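Local coordinates for protein transcriptional regulator (NtrC family) (Aquifex aeolicus, PDB 3DZD) that probably activates sigma54-dependent transcription as an NtrC-family AAA+ ATPase carrying a response-regulator receiver domain, captured here in its inactive state with ADP bound, at residues G164-I167 and V168-I172; D184-C187 and A188-P191; D286-Y289 and R290-F294; Y297-L301 and R302-K306; L242-V245 and L246-S250. All coordinates share one frame; numbering follows the deposited sequence.

Overall arrangement
The five contacts are local and run along one AAA+ ATPase region. Contact 1, buried at the start of helix 165-176, binds the ADP diphosphate. Contact 4, also buried, lies in the loop from the sheet to the lid and meets contact 1 through L298; an arginine grips one carbonyl with two nitrogens. Contact 2 follows the sheet-edge strand 182-186 with an Asx turn that touches the second subunit, and it approaches contact 1 where D184 faces E166. Contacts 3 and 5, centres 13 Å apart, are partly exposed ends of the packed helices 285-291 and 236-248. In both, a hydroxyl bonds to a carbonyl four residues back; contact 1 instead turns its first amides to phosphate and adds a salt bridge.

Contact 1. Residues G164-I167 and V168-I172; sequences GKEI and VARLI. With ADP (adenosine-5'-diphosphate), chain C.
E166 and R170, one helical turn apart, supply the ionic part of this contact. Their side chains run alongside each other, and OE2 of E166 takes the NE of R170 at 3.2 Å, with a second, weak bond from NH2 at 3.4 Å. The oxygen lies at the edge of the guanidinium, close to its plane, while the carboxylate is turned 60° against it and receives NE on its anti side, well out of its own plane. E166 has CG opposite its own backbone N (chi1 168°), and an extended chain carries the carboxylate to R170.

The backbone bonds begin at the N-cap, where G164 O accepts V168 N at 3.2 Å; A169, R170 and L171 follow in the same i to i+4 pattern. Ahead of them, the first amides of helix 165-176 point at the ADP. K165 N reaches O3B of ADP at 3.0 Å and nearly straight (165°), E166 N makes a weak bond to O1B, and G164 N adds weak ones to O3B and O3A. The aliphatic CE of K165 also lies 3.2 Å from O3B, while its NZ turns to a weak bond with G159 O.

Apolar packing comes from I167. Its CG2 lies 4.0 Å from CD1 of L171, and its CD1 sits over the purine of ADP, 3.2 Å from C4.

This is the end of a P-loop and the start of the helix that follows: backbone N-H groups hold the beta-phosphate, where the helix dipole probably helps to offset its charge. R170 probably also eases the closeness of the E166 and D184 carboxylates.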
# COMPACT_ATOMS: atom_id res chain seq x y z
N GLY A 164 -2.85 -9.58 -20.91
CA GLY A 164 -3.61 -9.10 -19.78
C GLY A 164 -3.78 -10.11 -18.66
O GLY A 164 -4.69 -10.00 -17.85
N LYS A 165 -2.88 -11.09 -18.61
CA LYS A 165 -2.96 -12.14 -17.60
C LYS A 165 -2.91 -11.60 -16.17
O LYS A 165 -3.59 -12.11 -15.29
CB LYS A 165 -1.87 -13.18 -17.84
CG LYS A 165 -2.11 -14.02 -19.10
CD LYS A 165 -0.94 -14.94 -19.40
CE LYS A 165 0.26 -14.13 -19.85
NZ LYS A 165 1.47 -14.99 -19.94
N GLU A 166 -2.12 -10.55 -15.93
CA GLU A 166 -2.06 -9.96 -14.60
C GLU A 166 -3.34 -9.22 -14.22
O GLU A 166 -3.79 -9.27 -13.07
CB GLU A 166 -0.84 -9.04 -14.44
CG GLU A 166 -0.90 -8.20 -13.17
CD GLU A 166 0.39 -7.45 -12.85
OE1 GLU A 166 1.50 -7.98 -13.10
OE2 GLU A 166 0.29 -6.32 -12.32
N ILE A 167 -3.93 -8.53 -15.18
CA ILE A 167 -5.20 -7.86 -14.93
C ILE A 167 -6.25 -8.86 -14.45
O ILE A 167 -6.98 -8.59 -13.50
CB ILE A 167 -5.76 -7.17 -16.16
CG1 ILE A 167 -4.88 -5.99 -16.57
CG2 ILE A 167 -7.18 -6.71 -15.90
CD1 ILE A 167 -5.49 -5.12 -17.66
N VAL A 168 -6.34 -10.00 -15.13
CA VAL A 168 -7.33 -10.99 -14.76
C VAL A 168 -7.07 -11.47 -13.33
O VAL A 168 -8.00 -11.63 -12.54
CB VAL A 168 -7.32 -12.19 -15.73
CG1 VAL A 168 -8.33 -13.24 -15.27
CG2 VAL A 168 -7.63 -11.73 -17.14
N ALA A 169 -5.80 -11.69 -13.02
CA ALA A 169 -5.37 -12.13 -11.69
C ALA A 169 -5.78 -11.13 -10.58
O ALA A 169 -6.28 -11.54 -9.53
CB ALA A 169 -3.87 -12.38 -11.67
N ARG A 170 -5.57 -9.84 -10.82
CA ARG A 170 -6.00 -8.81 -9.86
C ARG A 170 -7.51 -8.77 -9.72
O ARG A 170 -8.04 -8.59 -8.62
CB ARG A 170 -5.48 -7.43 -10.26
CG ARG A 170 -4.00 -7.25 -9.98
CD ARG A 170 -3.53 -5.84 -10.31
NE ARG A 170 -2.08 -5.76 -10.18
CZ ARG A 170 -1.44 -5.62 -9.02
NH1 ARG A 170 -2.13 -5.54 -7.88
NH2 ARG A 170 -0.11 -5.56 -8.99
N LEU A 171 -8.20 -8.92 -10.84
CA LEU A 171 -9.65 -8.97 -10.82
C LEU A 171 -10.08 -10.10 -9.92
O LEU A 171 -10.92 -9.91 -9.04
CB LEU A 171 -10.22 -9.15 -12.23
CG LEU A 171 -10.09 -7.90 -13.11
CD1 LEU A 171 -10.66 -8.14 -14.51
CD2 LEU A 171 -10.77 -6.70 -12.44
N ILE A 172 -9.50 -11.28 -10.13
CA ILE A 172 -9.85 -12.47 -9.35
C ILE A 172 -9.63 -12.22 -7.86
O ILE A 172 -10.50 -12.51 -7.04
CB ILE A 172 -9.02 -13.71 -9.79
CG1 ILE A 172 -9.49 -14.22 -11.16
CG2 ILE A 172 -9.09 -14.81 -8.74
CD1 ILE A 172 -8.54 -15.21 -11.79
PB ADP C . 0.67 -10.15 -19.49
O1B ADP C . 0.40 -10.05 -18.00
O2B ADP C . 2.10 -10.51 -19.84
O3B ADP C . -0.31 -11.00 -20.24
PA ADP C . 0.19 -7.29 -19.32
O1A ADP C . -1.25 -7.17 -18.91
O2A ADP C . 1.24 -7.15 -18.23
O3A ADP C . 0.40 -8.68 -20.13
O5' ADP C . 0.51 -6.18 -20.43
C5' ADP C . -0.54 -5.41 -21.00
C4' ADP C . -0.40 -3.93 -20.69
O4' ADP C . -1.59 -3.32 -21.17
C3' ADP C . -0.45 -3.70 -19.19
O3' ADP C . 0.06 -2.39 -18.91
C2' ADP C . -1.92 -3.66 -18.84
O2' ADP C . -2.08 -2.62 -17.87
C1' ADP C . -2.58 -3.23 -20.13
N9 ADP C . -3.71 -4.11 -20.49
C8 ADP C . -3.61 -5.40 -20.88
N7 ADP C . -4.81 -5.93 -21.17
C5 ADP C . -5.72 -4.96 -20.97
C6 ADP C . -7.19 -4.86 -21.08
N6 ADP C . -7.93 -5.92 -21.48
N1 ADP C . -7.76 -3.67 -20.78
C2 ADP C . -7.02 -2.62 -20.38
N3 ADP C . -5.68 -2.64 -20.25
C4 ADP C . -4.99 -3.76 -20.52

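Contact 2. Residues D184-C187 and A188-P191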
# COMPACT_ATOMS: atom_id res chain seq x y z
N ASP A 184 2.81 -10.22 -6.60
CA ASP A 184 3.18 -10.85 -7.86
C ASP A 184 4.67 -11.13 -7.97
O ASP A 184 5.51 -10.31 -7.62
CB ASP A 184 2.64 -10.08 -9.07
CG ASP A 184 3.31 -8.74 -9.28
OD1 ASP A 184 4.30 -8.44 -8.58
OD2 ASP A 184 2.84 -7.99 -10.17
N LEU A 185 4.98 -12.34 -8.41
CA LEU A 185 6.36 -12.74 -8.64
C LEU A 185 6.55 -13.12 -10.11
O LEU A 185 5.84 -13.97 -10.64
CB LEU A 185 6.74 -13.92 -7.75
CG LEU A 185 8.13 -14.49 -8.02
CD1 LEU A 185 9.18 -13.37 -8.03
CD2 LEU A 185 8.50 -15.56 -7.01
N ASN A 186 7.51 -12.47 -10.76
CA ASN A 186 7.85 -12.79 -12.14
C ASN A 186 8.96 -13.83 -12.14
O ASN A 186 10.06 -13.57 -11.67
CB ASN A 186 8.29 -11.54 -12.88
CG ASN A 186 8.37 -11.74 -14.38
OD1 ASN A 186 8.83 -12.78 -14.86
ND2 ASN A 186 7.92 -10.75 -15.13
N CYS A 187 8.67 -15.00 -12.68
CA CYS A 187 9.59 -16.12 -12.55
C CYS A 187 10.64 -16.14 -13.65
O CYS A 187 11.51 -17.02 -13.67
CB CYS A 187 8.81 -17.44 -12.52
SG CYS A 187 7.59 -17.52 -11.17
N ALA A 188 10.56 -15.18 -14.56
CA ALA A 188 11.52 -15.08 -15.65
C ALA A 188 12.38 -13.83 -15.49
O ALA A 188 13.61 -13.90 -15.55
CB ALA A 188 10.81 -15.08 -16.98
N SER A 189 11.72 -12.69 -15.29
CA SER A 189 12.41 -11.42 -15.08
C SER A 189 13.42 -11.50 -13.94
O SER A 189 14.24 -10.60 -13.76
CB SER A 189 11.39 -10.31 -14.78
OG SER A 189 12.04 -9.09 -14.50
N ILE A 190 13.34 -12.58 -13.16
CA ILE A 190 14.23 -12.81 -12.04
C ILE A 190 15.33 -13.81 -12.43
O ILE A 190 15.07 -14.77 -13.16
CB ILE A 190 13.45 -13.35 -10.82
CG1 ILE A 190 12.44 -12.31 -10.34
CG2 ILE A 190 14.38 -13.73 -9.69
CD1 ILE A 190 13.06 -11.06 -9.77
N PRO A 191 16.56 -13.57 -11.95
CA PRO A 191 17.70 -14.46 -12.19
C PRO A 191 17.38 -15.91 -11.85
O PRO A 191 16.64 -16.18 -10.91
CB PRO A 191 18.76 -13.92 -11.23
CG PRO A 191 18.46 -12.47 -11.13
CD PRO A 191 16.96 -12.34 -11.23
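N186 and the two residues A188 and S189 make the polar part of the turn. One oxygen, N186 OD1, accepts both backbone amides: A188 N at 3.0 Å and S189 N at 2.9 Å. The bonds differ in direction. A188 N lies in the plane of the side-chain amide, whereas S189 N stands 66° out of it, although its N-H still points well at the oxygen (167°). With CG opposite the backbone N (chi1 -168°), the N186 amide reaches forward along the chain to both donors.

Packing adds to this. S189 CB lies against the side-chain amide, 3.4 Å from N186 CG. I190 folds back, its CG1 in a tight contact of 3.0 Å with the carbonyl O of N186, and the same carbon meets L185 CD1 at 4.1 Å, the two side chains crossing at about a right angle.

Outside the turn, L185 and C187 are hydrogen-bonded through their backbones to strand 225-229, and K321 of the second subunit donates to A188 O. The bond from A188 N to N186 OD1 makes an Asx turn, with S189 N as a second donor to the same oxygen; it follows strand 182-186, one of the two edge strands of the parallel AAA+ sheet.

Contact 3. Residues D286-Y289 and R290-F294; sequences DLYY and RLSVF
The Y288 ring carries the hydroxyl of S292 over the centre of one face, with OG 3.7 Å above the plane, and has CE1 of the adjacent Y289 at its edge. Y289 in turn receives that edge: Y288 CD2 stands 3.6 Å above the middle of one Y289 face, which sets the two tyrosines steeply against each other. The setting is the C-terminal end of helix 285-291, just before strand 294-297 of the AAA+ sheet.

Within the helix, R290 N bonds D286 O at 3.1 Å. L291 N bonds L287 O at 3.0 Å and adds a weak bond to Y288 O, consistent with a tightening of the last turn. CD1 of L287 meets CD1 of L291 at 3.8 Å, and L287 also packs on Q239 and L246 of helix 236-248. The Y288 side chain instead packs on helix 274-279.

R290 bends at chi2 (-104°), and its CG lies 3.1 Å from D286 O. S292 places OG between its own N and carbonyl carbon (chi1 62°), which turns the hydroxyl back along the helix; it donates to Y288 O at 2.8 Å, arriving 43° above that carbonyl's plane.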
# COMPACT_ATOMS: atom_id res chain seq x y z
N ASP A 286 2.59 -33.24 -11.07
CA ASP A 286 1.75 -33.13 -9.89
C ASP A 286 1.52 -31.67 -9.52
O ASP A 286 0.45 -31.31 -9.04
CB ASP A 286 2.34 -33.91 -8.71
CG ASP A 286 3.81 -33.56 -8.44
OD1 ASP A 286 4.36 -32.65 -9.09
OD2 ASP A 286 4.42 -34.21 -7.56
N LEU A 287 2.52 -30.84 -9.78
CA LEU A 287 2.45 -29.42 -9.49
C LEU A 287 1.50 -28.75 -10.46
O LEU A 287 0.77 -27.82 -10.11
CB LEU A 287 3.84 -28.79 -9.62
CG LEU A 287 3.87 -27.26 -9.67
CD1 LEU A 287 3.51 -26.69 -8.32
CD2 LEU A 287 5.23 -26.76 -10.11
N TYR A 288 1.52 -29.21 -11.71
CA TYR A 288 0.67 -28.65 -12.74
C TYR A 288 -0.78 -28.81 -12.34
O TYR A 288 -1.54 -27.84 -12.31
CB TYR A 288 0.92 -29.33 -14.08
CG TYR A 288 -0.15 -29.02 -15.11
CD1 TYR A 288 -0.18 -27.81 -15.77
CD2 TYR A 288 -1.13 -29.95 -15.41
CE1 TYR A 288 -1.15 -27.53 -16.71
CE2 TYR A 288 -2.11 -29.68 -16.35
CZ TYR A 288 -2.12 -28.46 -16.99
OH TYR A 288 -3.10 -28.19 -17.93
N TYR A 289 -1.18 -30.04 -12.03
CA TYR A 289 -2.56 -30.30 -11.64
C TYR A 289 -2.94 -29.57 -10.34
O TYR A 289 -4.10 -29.19 -10.17
CB TYR A 289 -2.85 -31.80 -11.58
CG TYR A 289 -2.83 -32.42 -12.96
CD1 TYR A 289 -3.78 -32.07 -13.91
CD2 TYR A 289 -1.83 -33.31 -13.34
CE1 TYR A 289 -3.76 -32.60 -15.18
CE2 TYR A 289 -1.80 -33.86 -14.61
CZ TYR A 289 -2.77 -33.50 -15.53
OH TYR A 289 -2.76 -34.03 -16.80
N ARG A 290 -1.97 -29.35 -9.46
CA ARG A 290 -2.21 -28.57 -8.26
C ARG A 290 -2.57 -27.13 -8.61
O ARG A 290 -3.45 -26.54 -7.98
CB ARG A 290 -0.98 -28.56 -7.35
CG ARG A 290 -0.78 -29.83 -6.56
CD ARG A 290 -1.19 -29.65 -5.12
NE ARG A 290 -1.17 -30.92 -4.39
CZ ARG A 290 -1.70 -31.08 -3.18
NH1 ARG A 290 -2.27 -30.05 -2.57
NH2 ARG A 290 -1.65 -32.27 -2.59
N LEU A 291 -1.90 -26.57 -9.61
CA LEU A 291 -2.00 -25.15 -9.95
C LEU A 291 -3.15 -24.83 -10.89
O LEU A 291 -3.45 -23.65 -11.11
CB LEU A 291 -0.72 -24.68 -10.62
CG LEU A 291 0.52 -24.53 -9.76
CD1 LEU A 291 1.72 -24.23 -10.64
CD2 LEU A 291 0.31 -23.43 -8.75
N SER A 292 -3.77 -25.86 -11.46
CA SER A 292 -4.74 -25.66 -12.53
C SER A 292 -6.11 -26.30 -12.28
O SER A 292 -6.78 -26.71 -13.22
CB SER A 292 -4.16 -26.17 -13.85
OG SER A 292 -3.91 -27.55 -13.76
N VAL A 293 -6.51 -26.36 -11.01
CA VAL A 293 -7.85 -26.79 -10.64
C VAL A 293 -8.91 -26.00 -11.41
O VAL A 293 -9.92 -26.56 -11.82
CB VAL A 293 -8.07 -26.64 -9.11
CG1 VAL A 293 -9.49 -26.99 -8.74
CG2 VAL A 293 -7.09 -27.51 -8.35
N PHE A 294 -8.68 -24.70 -11.57
CA PHE A 294 -9.41 -23.87 -12.53
C PHE A 294 -8.47 -23.32 -13.58
O PHE A 294 -7.31 -23.05 -13.30
CB PHE A 294 -10.09 -22.69 -11.85
CG PHE A 294 -11.18 -23.07 -10.91
CD1 PHE A 294 -12.27 -23.80 -11.35
CD2 PHE A 294 -11.12 -22.68 -9.57
CE1 PHE A 294 -13.28 -24.15 -10.47
CE2 PHE A 294 -12.12 -23.02 -8.69
CZ PHE A 294 -13.21 -23.76 -9.14

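Contact 4. Residues Y297-L301 and R302-K306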
# COMPACT_ATOMS: atom_id res chain seq x y z
N TYR A 297 -8.29 -19.22 -20.34
CA TYR A 297 -7.50 -18.96 -21.53
C TYR A 297 -7.79 -17.56 -22.06
O TYR A 297 -8.94 -17.25 -22.37
CB TYR A 297 -7.82 -20.00 -22.61
CG TYR A 297 -7.13 -19.71 -23.92
CD1 TYR A 297 -5.78 -19.96 -24.08
CD2 TYR A 297 -7.82 -19.18 -24.99
CE1 TYR A 297 -5.14 -19.68 -25.26
CE2 TYR A 297 -7.20 -18.91 -26.18
CZ TYR A 297 -5.86 -19.16 -26.31
OH TYR A 297 -5.21 -18.89 -27.50
N LEU A 298 -6.77 -16.72 -22.14
CA LEU A 298 -6.91 -15.41 -22.77
C LEU A 298 -6.46 -15.47 -24.21
O LEU A 298 -5.30 -15.77 -24.48
CB LEU A 298 -6.06 -14.35 -22.05
CG LEU A 298 -6.28 -14.17 -20.56
CD1 LEU A 298 -5.52 -12.95 -20.03
CD2 LEU A 298 -7.78 -14.06 -20.26
N PRO A 299 -7.35 -15.17 -25.15
CA PRO A 299 -7.02 -15.20 -26.59
C PRO A 299 -6.05 -14.08 -26.99
O PRO A 299 -6.06 -13.03 -26.35
CB PRO A 299 -8.36 -14.95 -27.28
CG PRO A 299 -9.37 -14.77 -26.20
CD PRO A 299 -8.70 -14.64 -24.89
N PRO A 300 -5.24 -14.29 -28.04
CA PRO A 300 -4.41 -13.20 -28.56
C PRO A 300 -5.27 -12.03 -28.97
O PRO A 300 -6.47 -12.18 -29.27
CB PRO A 300 -3.74 -13.81 -29.79
CG PRO A 300 -3.87 -15.29 -29.63
CD PRO A 300 -5.12 -15.52 -28.85
N LEU A 301 -4.67 -10.85 -28.98
CA LEU A 301 -5.36 -9.63 -29.36
C LEU A 301 -5.97 -9.74 -30.76
O LEU A 301 -7.09 -9.28 -30.98
CB LEU A 301 -4.40 -8.44 -29.26
CG LEU A 301 -4.90 -7.09 -29.78
CD1 LEU A 301 -6.23 -6.72 -29.17
CD2 LEU A 301 -3.84 -6.01 -29.50
N ARG A 302 -5.25 -10.36 -31.70
CA ARG A 302 -5.73 -10.53 -33.07
C ARG A 302 -6.94 -11.47 -33.18
O ARG A 302 -7.52 -11.61 -34.26
CB ARG A 302 -4.61 -11.04 -33.98
CG ARG A 302 -4.19 -12.45 -33.67
CD ARG A 302 -2.83 -12.77 -34.23
NE ARG A 302 -2.38 -14.12 -33.85
CZ ARG A 302 -1.64 -14.39 -32.78
NH1 ARG A 302 -1.25 -13.42 -31.95
NH2 ARG A 302 -1.28 -15.64 -32.54
N GLU A 303 -7.31 -12.12 -32.08
CA GLU A 303 -8.51 -12.97 -32.08
C GLU A 303 -9.69 -12.27 -31.45
O GLU A 303 -10.72 -12.89 -31.21
CB GLU A 303 -8.26 -14.29 -31.34
CG GLU A 303 -7.43 -15.31 -32.11
CD GLU A 303 -7.33 -16.66 -31.40
OE1 GLU A 303 -8.31 -17.07 -30.72
OE2 GLU A 303 -6.26 -17.31 -31.52
N ARG A 304 -9.55 -10.97 -31.19
CA ARG A 304 -10.54 -10.26 -30.38
C ARG A 304 -11.37 -9.24 -31.15
O ARG A 304 -11.99 -8.35 -30.55
CB ARG A 304 -9.86 -9.58 -29.19
CG ARG A 304 -9.13 -10.54 -28.31
CD ARG A 304 -8.86 -9.91 -26.98
NE ARG A 304 -7.83 -10.62 -26.24
CZ ARG A 304 -7.20 -10.12 -25.18
NH1 ARG A 304 -7.52 -8.90 -24.76
NH2 ARG A 304 -6.27 -10.83 -24.54
N GLY A 305 -11.40 -9.40 -32.47
CA GLY A 305 -12.23 -8.56 -33.30
C GLY A 305 -11.85 -7.11 -33.16
O GLY A 305 -10.69 -6.73 -33.39
N LYS A 306 -12.82 -6.29 -32.77
CA LYS A 306 -12.65 -4.85 -32.72
C LYS A 306 -12.23 -4.36 -31.33
O LYS A 306 -12.20 -3.15 -31.07
CB LYS A 306 -13.92 -4.17 -33.22
CG LYS A 306 -13.99 -4.09 -34.76
CD LYS A 306 -15.41 -4.22 -35.29
CE LYS A 306 -16.04 -2.87 -35.57
NZ LYS A 306 -15.33 -2.16 -36.67
O HOH W 1 -6.26 -19.22 -29.70
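From P300 to R304 the backbone winds as a short 3-10 turn, with E303 N bonded to P300 O at 2.9 Å and R304 N to L301 O at 3.0 Å, both donors standing well above the carbonyl planes.

R304 then folds back over the turn. Its NE and NH2 grip a single atom, P299 O, side-on at 3.0 and 2.9 Å, and that oxygen lies close to the guanidinium plane. The two donors use it differently: NH2 comes nearly along the C=O axis, whereas NE stands 43° above the carbonyl plane. NH2 also donates to T163 O of the P-loop, so this buried arginine ties two backbone carbonyls together.

P300 is flanked by two charged side chains. CB of P300 sits 3.3 Å above one face of the R302 guanidinium, offset toward its rim, while the NH2 of R302 forms a salt bridge with E160. E303 lays its carboxylate against the ring, OE2 being 3.4 Å from P300 CD. One water bridges Y297 and E303, donating to E303 OE2 at 2.6 Å and hydrogen-bonded to Y297 OH.

L301 N bonds N346 OD1 at helix 346-359, and the R304 side chain comes within about 4 Å of ADP. Lying between strand 294-297 and helix 307-322, the turn is part of the connection from the P-loop sheet to the lid of an AAA+ ATPase, beside the nucleotide pocket.

Contact 5. Residues L242-V245 and L246-S250; sequences LLRV and LETGS
L246 opens the second half of this helix end by bonding its N to L242 O at 3.0 Å, in the plane of that carbonyl. Its CG touches the same oxygen, and its side chain packs on L287 and R290 of helix 285-291.

E247 follows with N bonded to L243 O at 2.9 Å. Its extended chain runs back across L243, and the carboxylate ends against the leucine branch point, OE2 being 3.3 Å from L243 CG. R290 touches this glutamate from helix 285-291. The guanidinium of R244 is oppositely charged, but its NH1 stays too far from E247 OE1 for a contact.

T248 uses R244 O twice. Its N donates at 2.9 Å and its OG1 at 2.7 Å, from opposite faces of the carbonyl plane, so one oxygen is held from both sides. The second bond is possible because OG1 sits between the threonine's own N and carbonyl carbon (chi1 62°). CG2 of T248 meanwhile lies over one face of the R244 guanidinium, near its rim, 3.8 Å from NH1.

G249 leaves helical angles with phi at 73°, yet its N still reaches V245 O at 2.7 Å. Its backbone also pairs with V262.

S250 begins strand 250-251; its N makes a weak bond to T248 OG1 at 3.3 Å, and its carbonyl O rests on CG2 of V245. Together these bonds form the C-terminal end of helix 236-248, stopped by a positive-phi glycine in the manner familiar from many helix termini, with a threonine hydroxyl that doubles the bond to R244 O and weakly links the last turn to the next strand.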
# COMPACT_ATOMS: atom_id res chain seq x y z
N LEU A 242 8.05 -25.48 -4.16
CA LEU A 242 6.74 -24.86 -4.25
C LEU A 242 5.66 -25.91 -4.05
O LEU A 242 4.67 -25.68 -3.35
CB LEU A 242 6.58 -24.18 -5.61
CG LEU A 242 5.27 -23.45 -5.92
CD1 LEU A 242 5.01 -22.34 -4.90
CD2 LEU A 242 5.28 -22.87 -7.34
N LEU A 243 5.85 -27.07 -4.67
CA LEU A 243 4.90 -28.16 -4.54
C LEU A 243 4.71 -28.53 -3.07
O LEU A 243 3.58 -28.62 -2.57
CB LEU A 243 5.39 -29.38 -5.32
CG LEU A 243 4.48 -30.60 -5.18
CD1 LEU A 243 3.11 -30.32 -5.78
CD2 LEU A 243 5.12 -31.82 -5.82
N ARG A 244 5.82 -28.72 -2.37
CA ARG A 244 5.79 -29.11 -0.96
C ARG A 244 5.05 -28.09 -0.10
O ARG A 244 4.44 -28.44 0.91
CB ARG A 244 7.21 -29.34 -0.44
CG ARG A 244 7.25 -29.83 0.99
CD ARG A 244 8.52 -30.61 1.27
NE ARG A 244 8.57 -31.11 2.64
CZ ARG A 244 7.75 -32.04 3.13
NH1 ARG A 244 6.79 -32.55 2.36
NH2 ARG A 244 7.87 -32.44 4.38
N VAL A 245 5.11 -26.82 -0.51
CA VAL A 245 4.37 -25.75 0.17
C VAL A 245 2.87 -25.88 -0.08
O VAL A 245 2.06 -25.78 0.84
CB VAL A 245 4.87 -24.36 -0.25
CG1 VAL A 245 3.87 -23.28 0.13
CG2 VAL A 245 6.24 -24.07 0.37
N LEU A 246 2.49 -26.12 -1.33
CA LEU A 246 1.09 -26.32 -1.66
C LEU A 246 0.53 -27.50 -0.88
O LEU A 246 -0.63 -27.48 -0.48
CB LEU A 246 0.92 -26.56 -3.16
CG LEU A 246 1.41 -25.44 -4.07
CD1 LEU A 246 1.00 -25.72 -5.50
CD2 LEU A 246 0.84 -24.12 -3.61
N GLU A 247 1.36 -28.51 -0.66
CA GLU A 247 0.91 -29.74 -0.01
C GLU A 247 0.88 -29.67 1.52
O GLU A 247 0.01 -30.27 2.15
CB GLU A 247 1.80 -30.91 -0.43
CG GLU A 247 1.61 -31.36 -1.86
CD GLU A 247 2.65 -32.37 -2.29
OE1 GLU A 247 3.48 -32.77 -1.44
OE2 GLU A 247 2.64 -32.76 -3.47
N THR A 248 1.83 -28.94 2.11
CA THR A 248 1.93 -28.88 3.57
C THR A 248 1.30 -27.62 4.14
O THR A 248 0.87 -27.59 5.29
CB THR A 248 3.39 -28.99 4.05
OG1 THR A 248 4.15 -27.89 3.54
CG2 THR A 248 4.02 -30.30 3.59
N GLY A 249 1.25 -26.57 3.33
CA GLY A 249 0.75 -25.30 3.79
C GLY A 249 1.70 -24.60 4.74
O GLY A 249 1.34 -23.63 5.40
N SER A 250 2.94 -25.09 4.81
CA SER A 250 3.99 -24.39 5.54
C SER A 250 5.30 -24.39 4.77
O SER A 250 5.44 -25.08 3.75
CB SER A 250 4.18 -24.99 6.94
OG SER A 250 4.61 -26.34 6.86